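Local coordinates for protein aminotransferase, classes I and II (Silicibacter pomeroyi DSS-3, PDB 3H14) that probably transfers amino groups between amino acids and 2-oxo acids, such as L-aspartate and 2-oxoglutarate, with pyridoxal 5'-phosphate as cofactor, at residues V138-P143 against A158-A163; V118-P123 against Q130-L135. All blocks are in the same frame, centred on the assembly; numbering follows the deposited sequence.

Contact 1 of 2, residues V138-P143 against A158-A163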
loop_
_atom_site.group_PDB
_atom_site.type_symbol
_atom_site.label_atom_id
_atom_site.label_comp_id
_atom_site.label_asym_id
_atom_site.label_seq_id
_atom_site.Cartn_x
_atom_site.Cartn_y
_atom_site.Cartn_z
ATOM N N VAL A 138 -9.118 -18.190 0.654
ATOM C CA VAL A 138 -10.432 -17.573 0.833
ATOM C C VAL A 138 -10.307 -16.225 1.536
ATOM O O VAL A 138 -10.159 -16.139 2.773
ATOM C CB VAL A 138 -11.383 -18.487 1.592
ATOM C CG1 VAL A 138 -12.749 -17.757 1.789
ATOM C CG2 VAL A 138 -11.544 -19.840 0.866
ATOM N N PRO A 139 -10.389 -15.134 0.756
ATOM C CA PRO A 139 -10.337 -13.846 1.418
ATOM C C PRO A 139 -11.659 -13.585 2.134
ATOM O O PRO A 139 -12.700 -13.960 1.643
ATOM C CB PRO A 139 -10.060 -12.868 0.261
ATOM C CG PRO A 139 -10.619 -13.556 -0.956
ATOM C CD PRO A 139 -10.555 -15.026 -0.698
ATOM N N VAL A 140 -11.593 -13.025 3.335
ATOM C CA VAL A 140 -12.768 -12.692 4.135
ATOM C C VAL A 140 -12.668 -11.181 4.385
ATOM O O VAL A 140 -11.908 -10.717 5.223
ATOM C CB VAL A 140 -12.836 -13.507 5.454
ATOM C CG1 VAL A 140 -14.090 -13.141 6.280
ATOM C CG2 VAL A 140 -12.876 -15.015 5.149
ATOM N N ASP A 141 -13.434 -10.407 3.628
ATOM C CA ASP A 141 -13.445 -8.957 3.810
ATOM C C ASP A 141 -14.130 -8.643 5.116
ATOM O O ASP A 141 -15.184 -9.205 5.414
ATOM C CB ASP A 141 -14.152 -8.233 2.649
ATOM C CG ASP A 141 -13.250 -8.055 1.413
ATOM O OD1 ASP A 141 -12.121 -7.551 1.559
ATOM O OD2 ASP A 141 -13.704 -8.373 0.296
ATOM N N LEU A 142 -13.490 -7.788 5.902
ATOM C CA LEU A 142 -13.967 -7.290 7.167
ATOM C C LEU A 142 -14.334 -5.814 6.960
ATOM O O LEU A 142 -13.457 -4.965 6.890
ATOM C CB LEU A 142 -12.865 -7.382 8.209
ATOM C CG LEU A 142 -12.106 -8.722 8.298
ATOM C CD1 LEU A 142 -11.061 -8.597 9.331
ATOM C CD2 LEU A 142 -13.083 -9.848 8.631
ATOM N N PRO A 143 -15.631 -5.517 6.858
ATOM C CA PRO A 143 -16.057 -4.097 6.750
ATOM C C PRO A 143 -15.688 -3.305 7.990
ATOM O O PRO A 143 -16.218 -3.548 9.072
ATOM C CB PRO A 143 -17.577 -4.184 6.553
ATOM C CG PRO A 143 -17.837 -5.619 6.157
ATOM C CD PRO A 143 -16.771 -6.442 6.847
ATOM N N ALA A 158 -13.946 -11.639 15.762
ATOM C CA ALA A 158 -14.280 -12.525 16.868
ATOM C C ALA A 158 -15.274 -13.606 16.483
ATOM O O ALA A 158 -15.257 -14.700 17.057
ATOM C CB ALA A 158 -14.785 -11.689 18.096
ATOM N N GLY A 159 -16.109 -13.348 15.486
ATOM C CA GLY A 159 -17.111 -14.313 15.064
ATOM C C GLY A 159 -16.713 -15.207 13.914
ATOM O O GLY A 159 -17.529 -16.007 13.448
ATOM N N LEU A 160 -15.443 -15.092 13.496
ATOM C CA LEU A 160 -14.966 -15.659 12.260
ATOM C C LEU A 160 -13.799 -16.636 12.506
ATOM O O LEU A 160 -12.870 -16.331 13.238
ATOM C CB LEU A 160 -14.482 -14.533 11.325
ATOM C CG LEU A 160 -15.518 -13.488 10.862
ATOM C CD1 LEU A 160 -14.895 -12.439 9.929
ATOM C CD2 LEU A 160 -16.689 -14.157 10.197
ATOM N N ASP A 161 -13.849 -17.766 11.812
ATOM C CA ASP A 161 -12.815 -18.788 11.888
ATOM C C ASP A 161 -11.843 -18.424 10.811
ATOM O O ASP A 161 -12.125 -18.602 9.632
ATOM C CB ASP A 161 -13.403 -20.167 11.629
ATOM C CG ASP A 161 -12.374 -21.252 11.709
ATOM O OD1 ASP A 161 -11.724 -21.348 12.773
ATOM O OD2 ASP A 161 -12.191 -21.968 10.713
ATOM N N LEU A 162 -10.735 -17.832 11.214
ATOM C CA LEU A 162 -9.740 -17.347 10.271
ATOM C C LEU A 162 -8.426 -18.041 10.521
ATOM O O LEU A 162 -7.970 -18.138 11.659
ATOM C CB LEU A 162 -9.509 -15.837 10.426
ATOM C CG LEU A 162 -10.652 -14.865 10.131
ATOM C CD1 LEU A 162 -10.159 -13.479 10.399
ATOM C CD2 LEU A 162 -11.131 -15.035 8.699
ATOM N N ALA A 163 -7.772 -18.399 9.434
ATOM C CA ALA A 163 -6.414 -18.976 9.459
ATOM C C ALA A 163 -5.357 -17.883 9.539
ATOM O O ALA A 163 -4.250 -18.093 10.056
ATOM C CB ALA A 163 -6.225 -19.848 8.190
#
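V140 and L142 of strand 138-143 meet L160 and L162 of the loop at 158-163. The interactions between the two segments are all apolar, methyl against methyl. V140 divides its two methyls between two leucines. Its CG1 reaches L160 CD1 at 3.8 Å, and the two side chains run past each other in opposite directions. Its CG2 meets CD2 of L162 at 4.0 Å, with the side chains set at a slant. The V140 torsion makes this split possible. With CG1 opposite the backbone N (chi1 -180°) and CG2 beside that N, the fork opens toward the loop and each branch has its own partner.

The second group is one tight pair. L142 CD2 lies only 3.4 Å from L160 CD1, closer than usual for two methyl carbons. The CB of L142 does not aim at the loop, but the end of the side chain comes nearer to it. Chi2 of 178° extends CD1, and the other branch, CD2, makes the contact. L160 CD1 therefore touches both V140 CG1 and L142 CD2, two side chains with one residue, D141, between them on the strand.

Polar and backbone bonds lie elsewhere. P139 and D141 point away from the loop, and D141 OD1 forms a salt bridge with R129. The backbone of V140 is bonded to V118 and I120 of the neighbouring strand.

Strand 138-143 is an edge strand of the seven-stranded sheet in the large domain of a fold-type I aminotransferase. The loop leads from helix 154-157 into strand 164-168, on the far side of strand 117-122. It belongs to the crossover that skips that strand. Methyl contacts alone join the two segments, so they fit by shape and burial of apolar surface, without a directional bond between them.

Contact 2 of 2, residues V118-P123 against Q130-L135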
loop_
_atom_site.group_PDB
_atom_site.type_symbol
_atom_site.label_atom_id
_atom_site.label_comp_id
_atom_site.label_asym_id
_atom_site.label_seq_id
_atom_site.Cartn_x
_atom_site.Cartn_y
_atom_site.Cartn_z
ATOM N N VAL A 118 -8.609 -15.902 5.230
ATOM C CA VAL A 118 -7.689 -14.865 5.658
ATOM C C VAL A 118 -8.471 -13.549 5.710
ATOM O O VAL A 118 -9.021 -13.146 4.695
ATOM C CB VAL A 118 -6.499 -14.758 4.683
ATOM C CG1 VAL A 118 -5.518 -13.685 5.146
ATOM C CG2 VAL A 118 -5.815 -16.151 4.534
ATOM N N GLY A 119 -8.510 -12.935 6.892
ATOM C CA GLY A 119 -9.261 -11.696 7.148
ATOM C C GLY A 119 -8.499 -10.488 6.617
ATOM O O GLY A 119 -7.296 -10.326 6.887
ATOM N N ILE A 120 -9.202 -9.631 5.874
ATOM C CA ILE A 120 -8.625 -8.397 5.315
ATOM C C ILE A 120 -9.650 -7.278 5.436
ATOM O O ILE A 120 -10.819 -7.481 5.141
ATOM C CB ILE A 120 -8.231 -8.574 3.827
ATOM C CG1 ILE A 120 -9.395 -9.137 3.009
ATOM C CG2 ILE A 120 -7.021 -9.551 3.707
ATOM C CD1 ILE A 120 -9.096 -9.383 1.535
ATOM N N GLY A 121 -9.240 -6.124 5.919
ATOM C CA GLY A 121 -10.186 -4.980 6.065
ATOM C C GLY A 121 -10.672 -4.447 4.746
ATOM O O GLY A 121 -9.922 -4.432 3.764
ATOM N N ALA A 122 -11.934 -3.997 4.690
ATOM C CA ALA A 122 -12.473 -3.345 3.508
ATOM C C ALA A 122 -12.949 -2.002 4.051
ATOM O O ALA A 122 -13.761 -1.999 4.955
ATOM C CB ALA A 122 -13.656 -4.147 2.915
ATOM N N PRO A 123 -12.427 -0.863 3.550
ATOM C CA PRO A 123 -11.568 -0.697 2.373
ATOM C C PRO A 123 -10.165 -1.178 2.619
ATOM O O PRO A 123 -9.649 -1.077 3.742
ATOM C CB PRO A 123 -11.539 0.829 2.165
ATOM C CG PRO A 123 -11.768 1.380 3.570
ATOM C CD PRO A 123 -12.711 0.427 4.213
ATOM N N GLN A 130 -7.539 -10.543 -4.378
ATOM C CA GLN A 130 -7.293 -11.200 -5.638
ATOM C C GLN A 130 -6.155 -12.223 -5.572
ATOM O O GLN A 130 -6.270 -13.307 -6.140
ATOM C CB GLN A 130 -6.996 -10.176 -6.766
ATOM C CG GLN A 130 -8.083 -9.095 -6.991
ATOM C CD GLN A 130 -9.453 -9.642 -7.342
ATOM O OE1 GLN A 130 -9.584 -10.709 -7.944
ATOM N NE2 GLN A 130 -10.497 -8.898 -6.966
ATOM N N ILE A 131 -5.057 -11.844 -4.950
ATOM C CA ILE A 131 -3.900 -12.753 -4.749
ATOM C C ILE A 131 -4.314 -13.940 -3.891
ATOM O O ILE A 131 -3.976 -15.066 -4.202
ATOM C CB ILE A 131 -2.710 -12.050 -4.095
ATOM C CG1 ILE A 131 -2.117 -11.007 -5.030
ATOM C CG2 ILE A 131 -1.578 -13.077 -3.673
ATOM C CD1 ILE A 131 -1.047 -10.090 -4.347
ATOM N N LEU A 132 -5.066 -13.702 -2.817
ATOM C CA LEU A 132 -5.587 -14.822 -2.016
ATOM C C LEU A 132 -6.434 -15.800 -2.815
ATOM O O LEU A 132 -6.211 -17.017 -2.803
ATOM C CB LEU A 132 -6.333 -14.298 -0.802
ATOM C CG LEU A 132 -5.451 -13.723 0.309
ATOM C CD1 LEU A 132 -6.247 -12.770 1.235
ATOM C CD2 LEU A 132 -4.789 -14.831 1.164
ATOM N N ARG A 133 -7.366 -15.273 -3.604
ATOM C CA ARG A 133 -8.212 -16.110 -4.447
ATOM C C ARG A 133 -7.407 -16.846 -5.534
ATOM O O ARG A 133 -7.662 -18.033 -5.829
ATOM C CB ARG A 133 -9.253 -15.200 -5.128
ATOM C CG ARG A 133 -10.411 -15.913 -5.733
ATOM C CD ARG A 133 -11.349 -14.962 -6.561
ATOM N NE ARG A 133 -12.425 -15.725 -7.211
ATOM C CZ ARG A 133 -12.249 -16.504 -8.278
ATOM N NH1 ARG A 133 -11.049 -16.583 -8.839
ATOM N NH2 ARG A 133 -13.273 -17.182 -8.791
ATOM N N ALA A 134 -6.474 -16.129 -6.149
ATOM C CA ALA A 134 -5.591 -16.680 -7.203
ATOM C C ALA A 134 -4.769 -17.885 -6.740
ATOM O O ALA A 134 -4.404 -18.741 -7.550
ATOM C CB ALA A 134 -4.651 -15.610 -7.731
ATOM N N LEU A 135 -4.511 -17.930 -5.446
ATOM C CA LEU A 135 -3.774 -19.026 -4.801
ATOM C C LEU A 135 -4.659 -20.139 -4.197
ATOM O O LEU A 135 -4.163 -21.066 -3.517
ATOM C CB LEU A 135 -2.901 -18.424 -3.703
ATOM C CG LEU A 135 -1.746 -17.588 -4.258
ATOM C CD1 LEU A 135 -0.967 -16.914 -3.084
ATOM C CD2 LEU A 135 -0.802 -18.392 -5.112
#
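L132 of helix 126-134 meets V118 and I120 of strand 117-122 through aliphatic carbons alone, so no flat group has a face or an edge in this contact. The nearby flat groups serve other neighbours. The Q130 amide bonds through OE1 to the backbone N of D12, and the guanidinium of R133 bonds through NH1 to the backbone O of S7. The side chain of F108, from helix 100-111, also touches L132, and F112 touches V118.

The forked end of L132 sits across V118, the two side chains meeting at about a right angle. Both are buried. L132 CD2 lies 3.8 Å from V118 CG2 and 3.9 Å from V118 CB. The other methyl, CD1, is 4.0 Å from that same CB and 4.1 Å from V118 CG1. Both branches of the leucine thus bear on the branch point of the valine. L132 has CG opposite its carbonyl carbon, beside the backbone N (chi1 -73°), and from there the fork reaches the strand.

Strand 117-122, helix 126-134 and strand 138-143 form a beta-alpha-beta unit, with the two strands parallel and adjacent in the sheet. This contact packs the helix on the first strand. P139 of the second strand touches L132 as well, so one leucine spans both strands.

I120, also buried, adds a lighter touch. Its CG2 meets L132 CD1 tip to tip at 4.1 Å. The isoleucine holds CG1 between its backbone N and carbonyl carbon (chi1 52°), which leaves CG2 as the branch directed at the leucine. With an alanine at L132, both methyls are gone, which would probably open a gap over V118 and take from I120 CG2 the methyl it meets in segment 130-135.

How the contacts relate
The two contacts lie on opposite faces of one sheet, with centres about 10 Å apart. Helix 126-134 of contact 2 packs on one face, and loop 158-163 of contact 1 on the other. Their strands are joined directly by probable backbone hydrogen bonds, L142 N to I120 O and L142 O to A122 N, both 2.8 Å. Packing also links them: D141 OD1 is 3.5 Å from I120 CG1, and L162 CD2 lies 3.8 Å from the backbone N of G119. In sequence, contact 2 is complete before contact 1 begins. A glycerol, probably a crystallisation additive, bonds to G121 N and lies about 4 Å from the I120 side chain.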